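PDB 5HL3: Lmo2470 protein from Listeria monocytogenes EGD-e, which is an internalin with calcium-binding leucine-rich repeats that interacts with the host protein afadin and facilitates crossing of the basement membrane. Local coordinates for residues 13-18 with 34-39; 27-32 with 52-57; 44-49 with 70-75. All blocks are in the same frame, centred on the assembly; numbering follows the deposited sequence.

Contact 1: residues 13-18 with 34-39. With CA (calcium ion), chain C.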
ATOM      1  N   PRO A  13       6.978  43.969  -8.078  1.00 13.13           N
ATOM      2  CA  PRO A  13       7.228  43.352  -6.761  1.00 13.14           C
ATOM      3  C   PRO A  13       6.550  41.983  -6.645  1.00 12.80           C
ATOM      4  O   PRO A  13       5.453  41.778  -7.140  1.00 12.76           O
ATOM      5  CB  PRO A  13       6.589  44.359  -5.782  1.00 13.67           C
ATOM      6  CG  PRO A  13       6.702  45.663  -6.503  1.00 13.97           C
ATOM      7  CD  PRO A  13       6.393  45.326  -7.929  1.00 13.62           C
ATOM      8  N   ILE A  14       7.237  41.071  -5.964  1.00 12.65           N
ATOM      9  CA  ILE A  14       6.702  39.710  -5.735  1.00 12.38           C
ATOM     10  C   ILE A  14       5.281  39.761  -5.153  1.00 12.57           C
ATOM     11  O   ILE A  14       4.385  39.009  -5.582  1.00 12.42           O
ATOM     12  CB  ILE A  14       7.675  38.911  -4.813  1.00 12.35           C
ATOM     13  CG1 ILE A  14       8.950  38.555  -5.572  1.00 12.19           C
ATOM     14  CG2 ILE A  14       7.018  37.631  -4.281  1.00 12.19           C
ATOM     15  CD1 ILE A  14      10.060  38.035  -4.689  1.00 12.34           C
ATOM     16  N   ILE A  15       5.070  40.643  -4.189  1.00 12.99           N
ATOM     17  CA  ILE A  15       3.777  40.744  -3.508  1.00 13.30           C
ATOM     18  C   ILE A  15       2.650  41.211  -4.431  1.00 13.43           C
ATOM     19  O   ILE A  15       1.486  40.953  -4.144  1.00 13.65           O
ATOM     20  CB  ILE A  15       3.912  41.628  -2.242  1.00 13.85           C
ATOM     21  CG1 ILE A  15       2.671  41.549  -1.324  1.00 14.25           C
ATOM     22  CG2 ILE A  15       4.229  43.076  -2.601  1.00 14.20           C
ATOM     23  CD1 ILE A  15       2.329  40.187  -0.789  1.00 14.02           C
ATOM     24  N   ASP A  16       2.994  41.898  -5.520  1.00 13.38           N
ATOM     25  CA  ASP A  16       1.990  42.305  -6.497  1.00 13.55           C
ATOM     26  C   ASP A  16       1.672  41.159  -7.474  1.00 13.19           C
ATOM     27  O   ASP A  16       0.503  40.958  -7.858  1.00 13.40           O
ATOM     28  CB  ASP A  16       2.432  43.550  -7.242  1.00 13.74           C
ATOM     29  CG  ASP A  16       2.563  44.781  -6.317  1.00 14.59           C
ATOM     30  OD1 ASP A  16       1.893  44.862  -5.266  1.00 15.99           O
ATOM     31  OD2 ASP A  16       3.302  45.643  -6.722  1.00 15.23           O
ATOM     32  N   VAL A  17       2.678  40.353  -7.835  1.00 12.73           N
ATOM     33  CA  VAL A  17       2.443  39.196  -8.708  1.00 12.46           C
ATOM     34  C   VAL A  17       1.665  38.103  -7.977  1.00 12.45           C
ATOM     35  O   VAL A  17       0.772  37.488  -8.550  1.00 12.53           O
ATOM     36  CB  VAL A  17       3.800  38.612  -9.184  1.00 12.08           C
ATOM     37  CG1 VAL A  17       3.576  37.404 -10.097  1.00 11.90           C
ATOM     38  CG2 VAL A  17       4.653  39.674  -9.893  1.00 12.13           C
ATOM     39  N   PHE A  18       1.971  37.928  -6.705  1.00 12.45           N
ATOM     40  CA  PHE A  18       1.399  36.854  -5.873  1.00 12.44           C
ATOM     41  C   PHE A  18       0.765  37.504  -4.630  1.00 12.86           C
ATOM     42  O   PHE A  18       1.356  37.500  -3.562  1.00 12.88           O
ATOM     43  CB  PHE A  18       2.518  35.904  -5.458  1.00 12.11           C
ATOM     44  CG  PHE A  18       3.287  35.323  -6.621  1.00 11.80           C
ATOM     45  CD1 PHE A  18       2.722  34.380  -7.471  1.00 11.73           C
ATOM     46  CD2 PHE A  18       4.591  35.697  -6.851  1.00 11.67           C
ATOM     47  CE1 PHE A  18       3.456  33.830  -8.521  1.00 11.54           C
ATOM     48  CE2 PHE A  18       5.340  35.134  -7.895  1.00 11.47           C
ATOM     49  CZ  PHE A  18       4.767  34.190  -8.724  1.00 11.41           C
ATOM     50  N   ASP A  34      15.242  38.352  -0.673  1.00 17.44           N
ATOM     51  CA  ASP A  34      15.111  38.538   0.768  1.00 18.69           C
ATOM     52  C   ASP A  34      13.769  39.117   1.187  1.00 17.75           C
ATOM     53  O   ASP A  34      13.382  38.967   2.355  1.00 19.44           O
ATOM     54  CB  ASP A  34      16.224  39.418   1.325  1.00 21.29           C
ATOM     55  CG  ASP A  34      17.585  38.739   1.296  1.00 23.05           C
ATOM     56  OD1 ASP A  34      17.660  37.483   1.233  1.00 25.88           O
ATOM     57  OD2 ASP A  34      18.578  39.494   1.389  1.00 28.04           O
ATOM     58  N   SER A  35      13.042  39.753   0.256  1.00 16.12           N
ATOM     59  CA  SER A  35      11.791  40.419   0.615  1.00 15.45           C
ATOM     60  C   SER A  35      10.691  40.176  -0.388  1.00 14.32           C
ATOM     61  O   SER A  35      10.953  40.119  -1.577  1.00 13.76           O
ATOM     62  CB  SER A  35      12.046  41.914   0.656  1.00 15.91           C
ATOM     63  OG  SER A  35      10.886  42.622   1.005  1.00 16.08           O
ATOM     64  N   VAL A  36       9.448  40.095   0.075  1.00 14.01           N
ATOM     65  CA  VAL A  36       8.315  40.032  -0.842  1.00 13.61           C
ATOM     66  C   VAL A  36       8.126  41.349  -1.594  1.00 13.76           C
ATOM     67  O   VAL A  36       7.401  41.395  -2.565  1.00 13.48           O
ATOM     68  CB  VAL A  36       6.990  39.657  -0.153  1.00 13.68           C
ATOM     69  CG1 VAL A  36       7.108  38.272   0.485  1.00 13.52           C
ATOM     70  CG2 VAL A  36       6.503  40.701   0.867  1.00 14.33           C
ATOM     71  N   ASN A  37       8.786  42.415  -1.140  1.00 14.26           N
ATOM     72  CA  ASN A  37       8.725  43.687  -1.862  1.00 14.45           C
ATOM     73  C   ASN A  37       9.704  43.746  -3.004  1.00 14.18           C
ATOM     74  O   ASN A  37       9.620  44.657  -3.823  1.00 14.25           O
ATOM     75  CB  ASN A  37       8.932  44.855  -0.917  1.00 15.20           C
ATOM     76  CG  ASN A  37       7.838  44.948   0.126  1.00 15.58           C
ATOM     77  OD1 ASN A  37       6.704  44.569  -0.105  1.00 15.35           O
ATOM     78  ND2 ASN A  37       8.199  45.407   1.316  1.00 16.25           N
ATOM     79  N   ASP A  38      10.612  42.774  -3.109  1.00 13.92           N
ATOM     80  CA  ASP A  38      11.609  42.799  -4.184  1.00 13.76           C
ATOM     81  C   ASP A  38      10.956  42.646  -5.562  1.00 13.30           C
ATOM     82  O   ASP A  38      10.003  41.873  -5.757  1.00 12.97           O
ATOM     83  CB  ASP A  38      12.654  41.698  -4.014  1.00 13.86           C
ATOM     84  CG  ASP A  38      13.643  41.963  -2.880  1.00 14.84           C
ATOM     85  OD1 ASP A  38      13.934  43.115  -2.568  1.00 16.12           O
ATOM     86  OD2 ASP A  38      14.168  40.967  -2.318  1.00 15.86           O
ATOM     87  N   VAL A  39      11.508  43.398  -6.518  1.00 13.37           N
ATOM     88  CA  VAL A  39      11.024  43.409  -7.898  1.00 13.07           C
ATOM     89  C   VAL A  39      11.646  42.246  -8.668  1.00 12.73           C
ATOM     90  O   VAL A  39      12.862  42.035  -8.627  1.00 12.85           O
ATOM     91  CB  VAL A  39      11.363  44.750  -8.572  1.00 13.37           C
ATOM     92  CG1 VAL A  39      11.059  44.705 -10.059  1.00 13.11           C
ATOM     93  CG2 VAL A  39      10.585  45.861  -7.874  1.00 13.77           C
TER
HETATM   94 CA    CA C 402      15.545  44.396  -1.453  1.00 18.21          CA
HETATM   95  O   HOH W   1      16.444  42.043  -1.083  1.00 37.86           O
HETATM   96  O   HOH W   2      13.553  45.240  -0.508  1.00 19.55           O
HETATM   97  O   HOH W   3      16.965  43.836  -3.235  1.00 35.16           O
HETATM   98  O   HOH W   4      17.735  44.620  -0.500  1.00 34.11           O
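I14 leans over the backbone of the turn from S35 to D38, and its side chain meets mostly carbonyl oxygens. At the root, I14 CB rests 3.4 Å from V36 O. The short branch, I14 CG2, anti to the backbone N, merely skirts V36 O at 4.2 Å. With CG1 beside its own backbone N (chi1 -71°), the longer branch comes close to D38 O, I14 CG1 lying 3.5 Å from it. At the extended tip, I14 CD1 ends 3.9 Å from S35 O and about as far from D38 O, and also packs on A28 of helix 21-30.

The same carbonyls take the backbone bonds. I14 N donates to D38 O and I15 N donates to V36 O, each at 2.9 Å from nitrogen to oxygen. P13, the N-cap residue, adds its CA as a C-H donor to D38 O and sets its ring carbon CG alongside V39 CG2 at 4.1 Å, where the two residues form a non-hydrogen-bonded antiparallel bridge. I15 CG2 lies 3.8 Å from N37 OD1.

The type I turn is braced from within, since S35 OG accepts from N37 N in an ST turn and D38 OD2 takes S35 N from above its carboxylate plane. D38 OD1 binds a calcium ion at 2.3 Å, whose other ligands here are four waters.

Two amides of the first turn of helix 14-17, which the helix itself cannot serve, thus find acceptors in a loop whose D38 faces both ways: its carbonyl toward the helix start of this N-terminal internalin region, its carboxylate toward calcium.

Contact 2: residues 27-32 with 52-57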
HETATM    1  N   MSE A  27       7.152  32.243  -2.408  1.00 11.80           N
HETATM    2  CA  MSE A  27       7.732  32.591  -3.718  1.00 11.64           C
HETATM    3  C   MSE A  27       9.041  33.345  -3.562  1.00 11.82           C
HETATM    4  O   MSE A  27       9.958  33.114  -4.332  1.00 11.78           O
HETATM    5  CB  MSE A  27       6.719  33.351  -4.575  1.00 11.55           C
HETATM    6  CG  MSE A  27       5.613  32.446  -5.116  1.00 11.44           C
HETATM    7 SE   MSE A  27       6.279  30.886  -6.155  1.00 11.77          SE
HETATM    8  CE  MSE A  27       7.612  31.801  -7.252  1.00 11.51           C
ATOM      9  N   ALA A  28       9.151  34.243  -2.589  1.00 12.10           N
ATOM     10  CA  ALA A  28      10.418  34.929  -2.353  1.00 12.39           C
ATOM     11  C   ALA A  28      11.517  33.930  -2.018  1.00 12.54           C
ATOM     12  O   ALA A  28      12.654  34.056  -2.473  1.00 12.69           O
ATOM     13  CB  ALA A  28      10.270  35.984  -1.247  1.00 12.80           C
ATOM     14  N   LYS A  29      11.181  32.915  -1.221  1.00 12.57           N
ATOM     15  CA  LYS A  29      12.163  31.882  -0.892  1.00 12.96           C
ATOM     16  C   LYS A  29      12.550  31.096  -2.159  1.00 12.59           C
ATOM     17  O   LYS A  29      13.728  30.838  -2.406  1.00 12.83           O
ATOM     18  CB  LYS A  29      11.607  30.952   0.182  1.00 13.63           C
ATOM     19  CG  LYS A  29      12.629  29.937   0.657  1.00 14.84           C
ATOM     20  CD  LYS A  29      12.069  29.050   1.741  1.00 16.15           C
ATOM     21  CE  LYS A  29      12.970  27.838   1.919  1.00 17.67           C
ATOM     22  NZ  LYS A  29      12.328  26.713   2.625  1.00 18.93           N
ATOM     23  N   ASN A  30      11.563  30.702  -2.969  1.00 12.16           N
ATOM     24  CA  ASN A  30      11.849  29.999  -4.225  1.00 12.03           C
ATOM     25  C   ASN A  30      12.755  30.819  -5.154  1.00 12.15           C
ATOM     26  O   ASN A  30      13.645  30.275  -5.807  1.00 12.71           O
ATOM     27  CB  ASN A  30      10.546  29.665  -4.958  1.00 11.70           C
ATOM     28  CG  ASN A  30       9.823  28.457  -4.376  1.00 11.69           C
ATOM     29  OD1 ASN A  30      10.443  27.447  -4.075  1.00 11.99           O
ATOM     30  ND2 ASN A  30       8.519  28.549  -4.258  1.00 11.54           N
ATOM     31  N   LEU A  31      12.558  32.138  -5.156  1.00 12.18           N
ATOM     32  CA  LEU A  31      13.310  33.069  -6.019  1.00 12.43           C
ATOM     33  C   LEU A  31      14.607  33.559  -5.370  1.00 13.36           C
ATOM     34  O   LEU A  31      15.333  34.371  -5.953  1.00 13.59           O
ATOM     35  CB  LEU A  31      12.383  34.264  -6.331  1.00 12.09           C
ATOM     36  CG  LEU A  31      11.231  33.959  -7.300  1.00 11.69           C
ATOM     37  CD1 LEU A  31      10.080  34.915  -7.123  1.00 11.60           C
ATOM     38  CD2 LEU A  31      11.747  33.991  -8.737  1.00 11.69           C
ATOM     39  N   ASN A  32      14.893  33.108  -4.159  1.00 14.19           N
ATOM     40  CA  ASN A  32      16.037  33.584  -3.387  1.00 15.53           C
ATOM     41  C   ASN A  32      16.094  35.109  -3.276  1.00 15.61           C
ATOM     42  O   ASN A  32      17.147  35.725  -3.450  1.00 16.30           O
ATOM     43  CB  ASN A  32      17.367  33.024  -3.887  1.00 16.90           C
ATOM     44  CG  ASN A  32      18.487  33.215  -2.858  1.00 19.04           C
ATOM     45  OD1 ASN A  32      18.237  33.280  -1.650  1.00 20.84           O
ATOM     46  ND2 ASN A  32      19.712  33.299  -3.325  1.00 21.46           N
ATOM     47  N   GLY A  52       8.814  25.065  -4.147  1.00 11.84           N
ATOM     48  CA  GLY A  52       8.494  24.499  -2.835  1.00 11.97           C
ATOM     49  C   GLY A  52       7.509  25.387  -2.100  1.00 11.86           C
ATOM     50  O   GLY A  52       7.574  26.613  -2.204  1.00 11.78           O
ATOM     51  N   PHE A  53       6.612  24.771  -1.328  1.00 11.94           N
ATOM     52  CA  PHE A  53       5.637  25.493  -0.519  1.00 11.97           C
ATOM     53  C   PHE A  53       5.647  24.964   0.894  1.00 12.23           C
ATOM     54  O   PHE A  53       5.748  23.758   1.115  1.00 12.35           O
ATOM     55  CB  PHE A  53       4.238  25.433  -1.154  1.00 11.88           C
ATOM     56  CG  PHE A  53       4.206  26.082  -2.502  1.00 11.70           C
ATOM     57  CD1 PHE A  53       4.236  27.453  -2.613  1.00 11.64           C
ATOM     58  CD2 PHE A  53       4.292  25.334  -3.668  1.00 11.65           C
ATOM     59  CE1 PHE A  53       4.318  28.084  -3.859  1.00 11.50           C
ATOM     60  CE2 PHE A  53       4.379  25.964  -4.913  1.00 11.54           C
ATOM     61  CZ  PHE A  53       4.397  27.337  -4.996  1.00 11.45           C
ATOM     62  N   GLU A  54       5.587  25.866   1.854  1.00 12.39           N
ATOM     63  CA  GLU A  54       5.674  25.465   3.271  1.00 12.74           C
ATOM     64  C   GLU A  54       4.887  26.332   4.227  1.00 12.97           C
ATOM     65  O   GLU A  54       4.824  26.017   5.407  1.00 13.31           O
ATOM     66  CB  GLU A  54       7.136  25.434   3.696  1.00 12.97           C
ATOM     67  CG  GLU A  54       7.772  26.817   3.665  1.00 13.29           C
ATOM     68  CD  GLU A  54       9.186  26.901   4.227  1.00 14.06           C
ATOM     69  OE1 GLU A  54       9.797  25.837   4.467  1.00 14.68           O
ATOM     70  OE2 GLU A  54       9.642  28.062   4.390  1.00 15.22           O
ATOM     71  N   THR A  55       4.247  27.390   3.750  1.00 12.86           N
ATOM     72  CA  THR A  55       3.486  28.298   4.642  1.00 13.19           C
ATOM     73  C   THR A  55       2.040  27.815   4.660  1.00 13.25           C
ATOM     74  O   THR A  55       1.347  27.794   3.627  1.00 13.03           O
ATOM     75  CB  THR A  55       3.641  29.763   4.220  1.00 13.19           C
ATOM     76  OG1 THR A  55       5.036  30.103   4.318  1.00 13.24           O
ATOM     77  CG2 THR A  55       2.889  30.694   5.151  1.00 13.65           C
ATOM     78  N   SER A  56       1.580  27.471   5.862  1.00 13.63           N
ATOM     79  CA  SER A  56       0.283  26.779   6.014  1.00 13.78           C
ATOM     80  C   SER A  56      -0.961  27.652   5.925  1.00 14.03           C
ATOM     81  O   SER A  56      -2.071  27.125   6.014  1.00 14.24           O
ATOM     82  CB  SER A  56       0.288  25.935   7.283  1.00 14.13           C
ATOM     83  OG  SER A  56       1.148  24.814   7.115  1.00 13.93           O
ATOM     84  N   THR A  57      -0.795  28.955   5.719  1.00 14.08           N
ATOM     85  CA  THR A  57      -1.927  29.836   5.473  1.00 14.36           C
ATOM     86  C   THR A  57      -2.335  29.861   4.005  1.00 14.04           C
ATOM     87  O   THR A  57      -3.337  30.463   3.675  1.00 14.32           O
ATOM     88  CB  THR A  57      -1.608  31.282   5.899  1.00 14.66           C
ATOM     89  OG1 THR A  57      -0.447  31.728   5.192  1.00 14.26           O
ATOM     90  CG2 THR A  57      -1.395  31.380   7.409  1.00 15.18           C
TER
HETATM   91  O   HOH W   5      12.236  28.426   4.999  1.00 27.79           O
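N30 turns its CG beside its own backbone N (chi1 -78°), which sets the amide against the backbone of G52, while K29 swings CG anti to its backbone N (chi1 -175°) and runs out extended to meet E54.

The amide of N30 is used at both ends. G52 N gives a nearly straight bond to N30 OD1 (2.9 Å, 173° at the hydrogen), and N30 ND2 returns one to G52 O at 3.0 Å, leaving the amide plane somewhat tilted from its partner.

Beside this pair the selenium of M27, a selenomethionine, comes obliquely to the F53 ring in a Met-aromatic contact, SE lying 4.1 Å from F53 CE1. Toward solvent, K29 and E54 cross at about a right angle; K29 NZ stands 3.3 Å from E54 OE1, a salt bridge with only a weak hydrogen bond, and water 5 links K29 NZ to E54 OE2.

Strand 50-53 is the edge strand at the N-terminal end of the parallel leucine-rich repeat sheet, and the F53 backbone hydrogen-bonds with S78 and M80 on the next strand and just beyond it. A side-chain amide of helix 21-30 therefore does on the outer side what a further strand would do, satisfying both polar backbone atoms of G52.

Contact 3: residues 44-49 with 70-75. With CA (calcium ion), chain I.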
ATOM      1  N   ASP A  44      13.884  36.107 -13.776  1.00 12.06           N
ATOM      2  CA  ASP A  44      13.918  35.531 -12.435  1.00 12.01           C
ATOM      3  C   ASP A  44      13.026  34.282 -12.359  1.00 11.81           C
ATOM      4  O   ASP A  44      13.383  33.287 -11.736  1.00 11.88           O
ATOM      5  CB  ASP A  44      13.466  36.556 -11.402  1.00 11.96           C
ATOM      6  CG  ASP A  44      14.416  37.715 -11.233  1.00 12.25           C
ATOM      7  OD1 ASP A  44      15.646  37.519 -11.211  1.00 12.80           O
ATOM      8  OD2 ASP A  44      13.937  38.841 -11.126  1.00 12.27           O
ATOM      9  N   LEU A  45      11.866  34.349 -12.986  1.00 11.65           N
ATOM     10  CA  LEU A  45      10.949  33.198 -13.051  1.00 11.55           C
ATOM     11  C   LEU A  45      11.567  32.059 -13.871  1.00 11.75           C
ATOM     12  O   LEU A  45      11.486  30.864 -13.491  1.00 11.78           O
ATOM     13  CB  LEU A  45       9.583  33.601 -13.594  1.00 11.48           C
ATOM     14  CG  LEU A  45       8.769  34.560 -12.743  1.00 11.39           C
ATOM     15  CD1 LEU A  45       7.588  35.052 -13.553  1.00 11.46           C
ATOM     16  CD2 LEU A  45       8.314  33.958 -11.396  1.00 11.29           C
ATOM     17  N   ASP A  46      12.191  32.406 -14.995  1.00 11.94           N
ATOM     18  CA  ASP A  46      12.790  31.386 -15.864  1.00 12.25           C
ATOM     19  C   ASP A  46      13.921  30.620 -15.190  1.00 12.45           C
ATOM     20  O   ASP A  46      14.167  29.456 -15.536  1.00 12.71           O
ATOM     21  CB  ASP A  46      13.311  32.023 -17.159  1.00 12.49           C
ATOM     22  CG  ASP A  46      12.221  32.519 -18.081  1.00 12.45           C
ATOM     23  OD1 ASP A  46      11.023  32.235 -17.892  1.00 12.31           O
ATOM     24  OD2 ASP A  46      12.559  33.245 -19.026  1.00 12.63           O
ATOM     25  N   ALA A  47      14.578  31.242 -14.207  1.00 12.42           N
ATOM     26  CA  ALA A  47      15.627  30.540 -13.460  1.00 12.70           C
ATOM     27  C   ALA A  47      15.098  29.424 -12.539  1.00 12.61           C
ATOM     28  O   ALA A  47      15.888  28.626 -12.043  1.00 12.92           O
ATOM     29  CB  ALA A  47      16.425  31.552 -12.662  1.00 12.80           C
ATOM     30  N   LEU A  48      13.789  29.392 -12.278  1.00 12.25           N
ATOM     31  CA  LEU A  48      13.208  28.360 -11.412  1.00 12.19           C
ATOM     32  C   LEU A  48      12.989  27.046 -12.138  1.00 12.39           C
ATOM     33  O   LEU A  48      12.410  27.001 -13.242  1.00 12.41           O
ATOM     34  CB  LEU A  48      11.868  28.851 -10.900  1.00 11.83           C
ATOM     35  CG  LEU A  48      11.896  30.138 -10.081  1.00 11.69           C
ATOM     36  CD1 LEU A  48      10.478  30.563  -9.815  1.00 11.45           C
ATOM     37  CD2 LEU A  48      12.686  29.918  -8.775  1.00 11.86           C
ATOM     38  N   THR A  49      13.470  25.968 -11.535  1.00 12.64           N
ATOM     39  CA  THR A  49      13.188  24.626 -12.036  1.00 12.90           C
ATOM     40  C   THR A  49      12.330  23.815 -11.066  1.00 12.77           C
ATOM     41  O   THR A  49      11.892  22.715 -11.400  1.00 12.99           O
ATOM     42  CB  THR A  49      14.468  23.858 -12.370  1.00 13.46           C
ATOM     43  OG1 THR A  49      15.310  23.787 -11.192  1.00 13.82           O
ATOM     44  CG2 THR A  49      15.195  24.488 -13.510  1.00 13.67           C
HETATM   45  N   MSE A  70       4.252  32.953 -15.422  1.00 12.01           N
HETATM   46  CA  MSE A  70       4.641  31.858 -16.308  1.00 12.61           C
HETATM   47  C   MSE A  70       5.896  31.186 -15.816  1.00 11.95           C
HETATM   48  O   MSE A  70       6.929  31.844 -15.692  1.00 11.82           O
HETATM   49  CB  MSE A  70       4.847  32.396 -17.723  1.00 14.26           C
HETATM   50  CG  MSE A  70       5.200  31.292 -18.729  1.00 16.17           C
HETATM   51 SE   MSE A  70       3.884  29.848 -18.910  1.00 22.75          SE
HETATM   52  CE  MSE A  70       2.486  30.959 -19.653  1.00 23.52           C
ATOM     53  N   PHE A  71       5.802  29.882 -15.544  1.00 12.01           N
ATOM     54  CA  PHE A  71       6.923  29.057 -15.081  1.00 11.95           C
ATOM     55  C   PHE A  71       7.353  28.134 -16.234  1.00 12.31           C
ATOM     56  O   PHE A  71       6.904  26.991 -16.346  1.00 12.54           O
ATOM     57  CB  PHE A  71       6.502  28.246 -13.853  1.00 11.84           C
ATOM     58  CG  PHE A  71       6.093  29.100 -12.679  1.00 11.59           C
ATOM     59  CD1 PHE A  71       7.039  29.661 -11.855  1.00 11.42           C
ATOM     60  CD2 PHE A  71       4.745  29.353 -12.414  1.00 11.63           C
ATOM     61  CE1 PHE A  71       6.672  30.445 -10.780  1.00 11.29           C
ATOM     62  CE2 PHE A  71       4.372  30.134 -11.333  1.00 11.50           C
ATOM     63  CZ  PHE A  71       5.350  30.691 -10.518  1.00 11.32           C
ATOM     64  N   ASN A  72       8.225  28.655 -17.073  1.00 12.43           N
ATOM     65  CA  ASN A  72       8.640  27.969 -18.276  1.00 12.86           C
ATOM     66  C   ASN A  72       9.495  26.753 -18.031  1.00 13.07           C
ATOM     67  O   ASN A  72       9.470  25.828 -18.849  1.00 13.52           O
ATOM     68  CB  ASN A  72       9.412  28.936 -19.180  1.00 12.97           C
ATOM     69  CG  ASN A  72       8.525  29.990 -19.811  1.00 12.97           C
ATOM     70  OD1 ASN A  72       7.526  29.641 -20.469  1.00 13.25           O
ATOM     71  ND2 ASN A  72       8.870  31.263 -19.631  1.00 12.74           N
ATOM     72  N   ASN A  73      10.234  26.727 -16.910  1.00 12.84           N
ATOM     73  CA  ASN A  73      11.224  25.666 -16.655  1.00 13.12           C
ATOM     74  C   ASN A  73      10.989  24.860 -15.389  1.00 12.99           C
ATOM     75  O   ASN A  73      11.787  23.994 -15.044  1.00 13.26           O
ATOM     76  CB  ASN A  73      12.619  26.279 -16.637  1.00 13.20           C
ATOM     77  CG  ASN A  73      12.978  26.868 -17.973  1.00 13.46           C
ATOM     78  OD1 ASN A  73      12.815  26.206 -19.009  1.00 13.87           O
ATOM     79  ND2 ASN A  73      13.480  28.084 -17.966  1.00 13.29           N
ATOM     80  N   VAL A  74       9.876  25.114 -14.707  1.00 12.66           N
ATOM     81  CA  VAL A  74       9.565  24.344 -13.488  1.00 12.56           C
ATOM     82  C   VAL A  74       9.101  22.933 -13.842  1.00 12.93           C
ATOM     83  O   VAL A  74       8.174  22.734 -14.636  1.00 13.10           O
ATOM     84  CB  VAL A  74       8.498  25.065 -12.650  1.00 12.18           C
ATOM     85  CG1 VAL A  74       7.885  24.157 -11.590  1.00 12.17           C
ATOM     86  CG2 VAL A  74       9.118  26.296 -11.973  1.00 11.91           C
ATOM     87  N   THR A  75       9.777  21.948 -13.258  1.00 13.15           N
ATOM     88  CA  THR A  75       9.393  20.542 -13.448  1.00 13.57           C
ATOM     89  C   THR A  75       8.933  19.845 -12.167  1.00 13.47           C
ATOM     90  O   THR A  75       8.443  18.735 -12.239  1.00 13.80           O
ATOM     91  CB  THR A  75      10.559  19.727 -14.031  1.00 14.12           C
ATOM     92  OG1 THR A  75      11.678  19.753 -13.114  1.00 14.11           O
ATOM     93  CG2 THR A  75      10.986  20.266 -15.395  1.00 14.35           C
TER
HETATM   94 CA    CA I 408      13.011  24.686 -20.689  1.00 19.58          CA
HETATM   95  O   HOH W   6      10.455  28.438 -14.672  1.00  9.63           O
HETATM   96  O   HOH W   7       9.486  30.955 -16.041  1.00 11.13           O
HETATM   97  O   HOH W   8      11.022  23.787 -19.925  1.00 20.27           O
HETATM   98  O   HOH W   9      12.001  26.580 -21.662  1.00 20.04           O
HETATM   99  O   HOH W  10      14.466  23.944 -18.798  1.00 18.15           O
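D46 OD1 is gripped from several directions. N72 ND2 donates to it at 2.9 Å, arriving on the syn side but 33° out of the carboxylate plane, although the oxygen stays in the amide plane of N72. Q42 NE2 is a second donor, and water 7 sits 2.7 Å away from D46 OD1; the same water accepts from N72 N and lies near M70 O.

One residue on, N73 divides its amide between protein and metal. Its ND2 makes an almost straight bond to D46 O (169° at the hydrogen, 2.9 Å), with the acceptor in the amide plane, and its OD1 binds a calcium ion at 2.3 Å. The bond from ND2 fixes the rotation of the amide and so aims OD1 at the ion, whose other ligands here are waters 8, 9 and 10; water 8 also donates to N72 O.

These two segments join the N-terminal helical cap to the leucine-rich repeats: 44-49 runs from helix 42-46 into strand 50-53, and the loop 70-75 leads into the parallel neighbour of that strand, 76-79. T75 N donates to T49 O at 2.9 Å, and the T75 backbone bonds onward to K99 and T100.

Beneath the polar layer lie the leucines. L48 CD1 meets the edge of the F71 ring in its plane, 3.9 Å from CE1, while L45 CD2 approaches the same carbon obliquely. L48 CB packs on V74 CG2, and M27 of helix 21-30 touches both L48 and F71.

The three contacts build one end of the molecule. Contact 1 is a surface contact within the N-terminal region, carried mainly by backbone bonds between a helix start and a turn. Contacts 2 and 3 are partly buried and both bear on strand 50-53, contact 2 on the strand itself and contact 3 on the segment leading into it. In both an asparagine amide serves backbone polar atoms. N73 of contact 3 and D38 of contact 1 bind calcium directly, whereas contact 2 has a solvent-side charged pair and merely lies near such an ion. Their apolar sides meet in a shared core: F18 touches both M27 and F71, and L31 packs on I14 and L48.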